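Local coordinates for protein N5-carboxyaminoimidazole ribonucleotide synthetase (Bacillus anthracis, PDB 3QFF) that uses ATP and bicarbonate to carboxylate aminoimidazole ribonucleotide, forming N5-carboxyaminoimidazole ribonucleotide in de novo purine biosynthesis, at residues V220-H225 and W378-E382; L224-P230 and P315-N320. All coordinates share one frame. Residues are numbered along the deposited sequence.

Overall arrangement
Contacts 1 and 2 share Leu224 and His225 on strand 223-229, and their centres lie about 12 Å apart. Contact 2 pairs this strand with strand 316-322 in a large antiparallel sheet. Contact 1 sets the hairpin turn preceding the strand against the short helix near the end of the modelled chain. They meet where Trp378 CE2 packs 3.4 Å from Val319 CG1 and Trp378 NE1 makes a weak hydrogen bond, 2.9 Å, to Asn320 O. The turn also reaches the nucleotide: Asn222 OD1 lies 3.4 Å from C4' of ADP. Leu224, common to both contacts, has its side chain about 8 Å from ADP between nearest atoms.

Contact 1 of 2, residues V220-H225 and W378-E382; sequences VNNILH and WDHQE. With ADP (adenosine-5'-diphosphate), chain C.
Strand 209-220 ends at Val220 and turns back into strand 223-229 through a type I' turn, the tight two-residue link of a beta hairpin. Val220 N donates to Ile223 O (2.8 Å) and Ile223 N to Val220 O (3.0 Å). Val220 points its CB toward residues 378-382, and its CG1 meets Gln381 CG at 3.7 Å; these two residues have the nearest CA atoms, 6.2 Å apart. A water bridges Val220 O (2.9 Å) and Gln381 NE2 (3.1 Å). Asn221 (phi/psi 55/38) and Asn222 (58/27) take the left-handed conformation the turn demands. Asn221 ND2 lies loosely, 4.2 Å, from His380 NE2, while Asn222 leans the other way, its OD1 3.4 Å from C4' of ADP in the nucleotide pocket. Past Ile223 and Leu224, His225 adopts phi/psi -105/-62, starting a classic bulge with Glu226 opposite Ile218. Its CB points toward residues 378-382, and with chi1 at 168° (t) the ring meets Gln381 and Trp378. Gln381 CB sits over one face, a CH-pi contact 3.7 Å from the ring centroid, and Trp378 CB lies at the ring edge, 3.6 Å from His225 CE1. The five-membered ring of Trp378 is oblique to the His225 ring, planes at 59°.

Trp378 is the N-cap residue of helix 379-382, whose first turn closes with Glu382 N to Trp378 O (3.0 Å). Gln381 (chi1 m, chi2 p) also hydrogen-bonds His325 and Glu324, and His380 ND1 bonds Glu324. The short helix thus touches both the hairpin and the start of helix 323-331, with Trp378 resting on strand 316-322 and helix 365-374.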
loop_
_atom_site.group_PDB
_atom_site.type_symbol
_atom_site.label_atom_id
_atom_site.label_comp_id
_atom_site.label_asym_id
_atom_site.label_seq_id
_atom_site.Cartn_x
_atom_site.Cartn_y
_atom_site.Cartn_z
ATOM N N VAL A 220 5.145 21.077 16.659
ATOM C CA VAL A 220 4.687 21.401 18.013
ATOM C C VAL A 220 5.596 20.661 18.987
ATOM O O VAL A 220 5.754 19.445 18.883
ATOM C CB VAL A 220 3.197 20.979 18.226
ATOM C CG1 VAL A 220 2.846 20.850 19.723
ATOM C CG2 VAL A 220 2.257 21.950 17.541
ATOM N N ASN A 221 6.211 21.399 19.917
ATOM C CA ASN A 221 7.225 20.847 20.837
ATOM C C ASN A 221 8.384 20.167 20.122
ATOM O O ASN A 221 8.886 19.142 20.590
ATOM C CB ASN A 221 6.606 19.853 21.823
ATOM C CG ASN A 221 5.769 20.525 22.877
ATOM O OD1 ASN A 221 6.177 21.531 23.469
ATOM N ND2 ASN A 221 4.591 19.971 23.130
ATOM N N ASN A 222 8.793 20.745 18.995
ATOM C CA ASN A 222 9.833 20.187 18.116
ATOM C C ASN A 222 9.554 18.777 17.585
ATOM O O ASN A 222 10.478 18.008 17.296
ATOM C CB ASN A 222 11.221 20.284 18.762
ATOM C CG ASN A 222 11.982 21.535 18.328
ATOM O OD1 ASN A 222 11.385 22.545 17.930
ATOM N ND2 ASN A 222 13.311 21.465 18.393
ATOM N N ILE A 223 8.268 18.447 17.480
ATOM C CA ILE A 223 7.823 17.196 16.860
ATOM C C ILE A 223 6.830 17.567 15.773
ATOM O O ILE A 223 6.028 18.496 15.949
ATOM C CB ILE A 223 7.168 16.234 17.883
ATOM C CG1 ILE A 223 8.160 15.887 18.997
ATOM C CG2 ILE A 223 6.695 14.924 17.199
ATOM C CD1 ILE A 223 7.527 15.187 20.166
ATOM N N LEU A 224 6.888 16.861 14.643
ATOM C CA LEU A 224 5.922 17.100 13.574
ATOM C C LEU A 224 4.498 16.791 14.033
ATOM O O LEU A 224 4.240 15.754 14.643
ATOM C CB LEU A 224 6.277 16.306 12.304
ATOM C CG LEU A 224 5.407 16.514 11.059
ATOM C CD1 LEU A 224 5.438 17.976 10.572
ATOM C CD2 LEU A 224 5.844 15.563 9.928
ATOM N N HIS A 225 3.591 17.714 13.739
ATOM C CA HIS A 225 2.178 17.566 14.075
ATOM C C HIS A 225 1.397 17.234 12.799
ATOM O O HIS A 225 0.805 16.159 12.705
ATOM C CB HIS A 225 1.648 18.849 14.747
ATOM C CG HIS A 225 0.154 18.914 14.873
ATOM N ND1 HIS A 225 -0.602 17.880 15.385
ATOM C CD2 HIS A 225 -0.721 19.904 14.574
ATOM C CE1 HIS A 225 -1.879 18.220 15.369
ATOM N NE2 HIS A 225 -1.978 19.446 14.886
ATOM N N TRP A 378 -6.259 15.971 18.985
ATOM C CA TRP A 378 -5.005 16.729 19.034
ATOM C C TRP A 378 -5.149 18.106 19.694
ATOM O O TRP A 378 -4.375 19.008 19.397
ATOM C CB TRP A 378 -4.375 16.840 17.632
ATOM C CG TRP A 378 -4.110 15.486 16.995
ATOM C CD1 TRP A 378 -3.011 14.695 17.178
ATOM C CD2 TRP A 378 -4.978 14.766 16.107
ATOM N NE1 TRP A 378 -3.137 13.525 16.455
ATOM C CE2 TRP A 378 -4.329 13.550 15.780
ATOM C CE3 TRP A 378 -6.231 15.035 15.542
ATOM C CZ2 TRP A 378 -4.898 12.600 14.918
ATOM C CZ3 TRP A 378 -6.793 14.092 14.683
ATOM C CH2 TRP A 378 -6.121 12.889 14.381
ATOM N N ASP A 379 -6.117 18.244 20.607
ATOM C CA ASP A 379 -6.393 19.520 21.291
ATOM C C ASP A 379 -5.153 20.134 21.964
ATOM O O ASP A 379 -4.991 21.358 21.984
ATOM C CB ASP A 379 -7.542 19.362 22.309
ATOM C CG ASP A 379 -8.931 19.387 21.656
ATOM O OD1 ASP A 379 -9.879 18.807 22.229
ATOM O OD2 ASP A 379 -9.100 19.993 20.580
ATOM N N HIS A 380 -4.296 19.280 22.514
ATOM C CA HIS A 380 -2.998 19.682 23.067
ATOM C C HIS A 380 -2.170 20.461 22.031
ATOM O O HIS A 380 -1.760 21.608 22.274
ATOM C CB HIS A 380 -2.247 18.435 23.561
ATOM C CG HIS A 380 -0.913 18.713 24.188
ATOM N ND1 HIS A 380 0.019 17.723 24.399
ATOM C CD2 HIS A 380 -0.353 19.858 24.649
ATOM C CE1 HIS A 380 1.096 18.243 24.961
ATOM N NE2 HIS A 380 0.895 19.538 25.125
ATOM N N GLN A 381 -1.961 19.844 20.868
ATOM C CA GLN A 381 -1.181 20.453 19.789
ATOM C C GLN A 381 -1.829 21.733 19.291
ATOM O O GLN A 381 -1.145 22.742 19.112
ATOM C CB GLN A 381 -0.957 19.461 18.634
ATOM C CG GLN A 381 0.151 18.422 18.901
ATOM C CD GLN A 381 -0.183 17.443 20.023
ATOM O OE1 GLN A 381 -1.356 17.126 20.268
ATOM N NE2 GLN A 381 0.844 16.953 20.700
ATOM N N GLU A 382 -3.147 21.687 19.102
ATOM C CA GLU A 382 -3.938 22.851 18.700
ATOM C C GLU A 382 -3.893 23.998 19.725
ATOM O O GLU A 382 -4.039 25.168 19.350
ATOM C CB GLU A 382 -5.387 22.439 18.467
ATOM C CG GLU A 382 -5.601 21.656 17.192
ATOM C CD GLU A 382 -6.673 20.578 17.310
ATOM O OE1 GLU A 382 -6.686 19.684 16.435
ATOM O OE2 GLU A 382 -7.501 20.609 18.261
HETATM P PB ADP C . 15.591 19.412 14.994
HETATM O O1B ADP C . 15.493 19.085 16.466
HETATM O O2B ADP C . 16.775 18.752 14.320
HETATM O O3B ADP C . 14.281 19.257 14.259
HETATM P PA ADP C . 15.705 22.059 13.773
HETATM O O1A ADP C . 14.787 21.474 12.719
HETATM O O2A ADP C . 17.037 22.652 13.376
HETATM O O3A ADP C . 15.948 20.997 14.976
HETATM O "O5'" ADP C . 14.903 23.236 14.518
HETATM C "C5'" ADP C . 13.743 22.932 15.289
HETATM C "C4'" ADP C . 12.733 24.060 15.145
HETATM O "O4'" ADP C . 13.326 25.284 15.584
HETATM C "C3'" ADP C . 12.317 24.271 13.697
HETATM O "O3'" ADP C . 11.096 23.584 13.405
HETATM C "C2'" ADP C . 12.170 25.774 13.566
HETATM O "O2'" ADP C . 10.806 26.149 13.772
HETATM C "C1'" ADP C . 13.014 26.357 14.689
HETATM N N9 ADP C . 14.267 26.944 14.136
HETATM C C8 ADP C . 15.445 26.300 13.986
HETATM N N7 ADP C . 16.389 27.117 13.455
HETATM C C5 ADP C . 15.820 28.318 13.258
HETATM C C6 ADP C . 16.257 29.633 12.725
HETATM N N6 ADP C . 17.527 29.830 12.289
HETATM N N1 ADP C . 15.338 30.631 12.690
HETATM C C2 ADP C . 14.073 30.456 13.116
HETATM N N3 ADP C . 13.613 29.292 13.608
HETATM C C4 ADP C . 14.422 28.204 13.708
HETATM O O HOH W 1 3.555 17.516 19.256
#

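Contact 2 of 2, residues L224-P230 and P315-N320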
loop_
_atom_site.group_PDB
_atom_site.type_symbol
_atom_site.label_atom_id
_atom_site.label_comp_id
_atom_site.label_asym_id
_atom_site.label_seq_id
_atom_site.Cartn_x
_atom_site.Cartn_y
_atom_site.Cartn_z
ATOM N N LEU A 224 6.888 16.861 14.643
ATOM C CA LEU A 224 5.922 17.100 13.574
ATOM C C LEU A 224 4.498 16.791 14.033
ATOM O O LEU A 224 4.240 15.754 14.643
ATOM C CB LEU A 224 6.277 16.306 12.304
ATOM C CG LEU A 224 5.407 16.514 11.059
ATOM C CD1 LEU A 224 5.438 17.976 10.572
ATOM C CD2 LEU A 224 5.844 15.563 9.928
ATOM N N HIS A 225 3.591 17.714 13.739
ATOM C CA HIS A 225 2.178 17.566 14.075
ATOM C C HIS A 225 1.397 17.234 12.799
ATOM O O HIS A 225 0.805 16.159 12.705
ATOM C CB HIS A 225 1.648 18.849 14.747
ATOM C CG HIS A 225 0.154 18.914 14.873
ATOM N ND1 HIS A 225 -0.602 17.880 15.385
ATOM C CD2 HIS A 225 -0.721 19.904 14.574
ATOM C CE1 HIS A 225 -1.879 18.220 15.369
ATOM N NE2 HIS A 225 -1.978 19.446 14.886
ATOM N N GLU A 226 1.429 18.156 11.835
ATOM C CA GLU A 226 0.721 18.042 10.560
ATOM C C GLU A 226 1.609 18.343 9.348
ATOM O O GLU A 226 2.481 19.220 9.413
ATOM C CB GLU A 226 -0.476 18.991 10.526
ATOM C CG GLU A 226 -1.657 18.507 11.354
ATOM C CD GLU A 226 -2.783 19.526 11.462
ATOM O OE1 GLU A 226 -2.513 20.751 11.359
ATOM O OE2 GLU A 226 -3.939 19.094 11.662
ATOM N N SER A 227 1.376 17.612 8.255
ATOM C CA SER A 227 1.881 17.979 6.929
ATOM C C SER A 227 0.703 18.237 6.000
ATOM O O SER A 227 -0.243 17.439 5.923
ATOM C CB SER A 227 2.771 16.897 6.319
ATOM O OG SER A 227 3.849 16.619 7.171
ATOM N N ILE A 228 0.774 19.345 5.287
ATOM C CA ILE A 228 -0.336 19.787 4.465
ATOM C C ILE A 228 0.128 19.870 3.026
ATOM O O ILE A 228 1.123 20.528 2.739
ATOM C CB ILE A 228 -0.810 21.179 4.900
ATOM C CG1 ILE A 228 -1.178 21.205 6.392
ATOM C CG2 ILE A 228 -1.952 21.645 4.010
ATOM C CD1 ILE A 228 -1.227 22.660 6.998
ATOM N N VAL A 229 -0.603 19.219 2.126
ATOM C CA VAL A 229 -0.209 19.136 0.734
ATOM C C VAL A 229 -1.451 19.315 -0.146
ATOM O O VAL A 229 -2.419 18.564 -0.003
ATOM C CB VAL A 229 0.460 17.773 0.423
ATOM C CG1 VAL A 229 1.250 17.839 -0.878
ATOM C CG2 VAL A 229 1.364 17.337 1.579
ATOM N N PRO A 230 -1.430 20.289 -1.075
ATOM C CA PRO A 230 -0.330 21.203 -1.428
ATOM C C PRO A 230 -0.031 22.199 -0.311
ATOM O O PRO A 230 -0.943 22.631 0.400
ATOM C CB PRO A 230 -0.862 21.936 -2.673
ATOM C CG PRO A 230 -2.041 21.102 -3.153
ATOM C CD PRO A 230 -2.622 20.529 -1.905
ATOM N N PRO A 315 -5.684 16.282 -2.407
ATOM C CA PRO A 315 -5.113 17.040 -1.290
ATOM C C PRO A 315 -5.219 16.270 0.042
ATOM O O PRO A 315 -6.162 15.496 0.244
ATOM C CB PRO A 315 -5.947 18.333 -1.277
ATOM C CG PRO A 315 -6.448 18.477 -2.686
ATOM C CD PRO A 315 -6.711 17.057 -3.131
ATOM N N VAL A 316 -4.251 16.473 0.930
ATOM C CA VAL A 316 -4.109 15.640 2.114
ATOM C C VAL A 316 -3.565 16.426 3.302
ATOM O O VAL A 316 -2.741 17.345 3.150
ATOM C CB VAL A 316 -3.214 14.374 1.808
ATOM C CG1 VAL A 316 -1.856 14.789 1.208
ATOM C CG2 VAL A 316 -3.012 13.475 3.067
ATOM N N VAL A 317 -4.044 16.080 4.488
ATOM C CA VAL A 317 -3.399 16.501 5.730
ATOM C C VAL A 317 -2.993 15.248 6.463
ATOM O O VAL A 317 -3.851 14.435 6.850
ATOM C CB VAL A 317 -4.339 17.367 6.635
ATOM C CG1 VAL A 317 -3.705 17.645 7.993
ATOM C CG2 VAL A 317 -4.665 18.677 5.929
ATOM N N MET A 318 -1.686 15.080 6.646
ATOM C CA MET A 318 -1.192 14.021 7.494
ATOM C C MET A 318 -1.163 14.540 8.922
ATOM O O MET A 318 -0.697 15.667 9.158
ATOM C CB MET A 318 0.217 13.584 7.089
ATOM C CG MET A 318 0.674 12.381 7.918
ATOM S SD MET A 318 2.363 12.425 8.484
ATOM C CE MET A 318 2.362 13.811 9.638
ATOM N N VAL A 319 -1.696 13.754 9.858
ATOM C CA VAL A 319 -1.571 14.088 11.277
ATOM C C VAL A 319 -0.838 12.987 12.019
ATOM O O VAL A 319 -1.182 11.812 11.895
ATOM C CB VAL A 319 -2.941 14.326 11.967
ATOM C CG1 VAL A 319 -2.727 15.115 13.273
ATOM C CG2 VAL A 319 -3.862 15.093 11.070
ATOM N N ASN A 320 0.178 13.357 12.791
ATOM C CA ASN A 320 0.895 12.380 13.600
ATOM C C ASN A 320 0.092 11.874 14.795
ATOM O O ASN A 320 -0.611 12.656 15.436
ATOM C CB ASN A 320 2.225 12.964 14.120
ATOM C CG ASN A 320 3.423 12.542 13.289
ATOM O OD1 ASN A 320 3.328 11.697 12.393
ATOM N ND2 ASN A 320 4.574 13.120 13.602
HETATM O O HOH W 2 0.392 15.083 16.378
#
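Five backbone hydrogen bonds hold strands 224-229 and 316-320 together. Val229 and Val316 exchange a pair (Val229 N to Val316 O, 3.0 Å; Val316 N to Val229 O, 2.9 Å), as do Ser227 and Met318 (Ser227 N to Met318 O, 3.0 Å; Met318 N to Ser227 O, 2.9 Å). Beyond them Asn320 N donates to His225 O at 2.9 Å, nearly straight at 173°. A water extends the link, bonded to Asn320 O at 2.8 Å and to His225 ND1 at 3.1 Å.

The non-hydrogen-bonded pairs, Glu226 with Val319 and Ile228 with Val317, come closer, CA to CA 4.6 and 4.7 Å, and CA-H...O contacts fill in, the shortest from Glu226 CA to Met318 O at 3.1 Å. Their side chains share one face, with Ile228 CG1 4.3 Å from Val317 CG2. Glu226, Ile228 and Val317 pack against helix 365-374 at Leu369, Ile365 and Ala368, while Val319 meets Ile360 and Trp378. The opposite face carries Val229 CB against Val316 CG1 (3.9 Å), while Met318 CE reaches Leu224 CD2 (3.9 Å); Ser227 OG hydrogen-bonds Asn217 next door. Pro230, after a cis peptide, meets Pro315 at the end, CD to CB 4.0 Å.

With axes 4.6 Å apart and 168° between their directions, this is regular antiparallel pairing; the classic bulge at His225 and Glu226 lies in the pairing with strand 209-220. It is the seam where an ATP-grasp strand joins one from the C-terminal family region, making one continuous sheet.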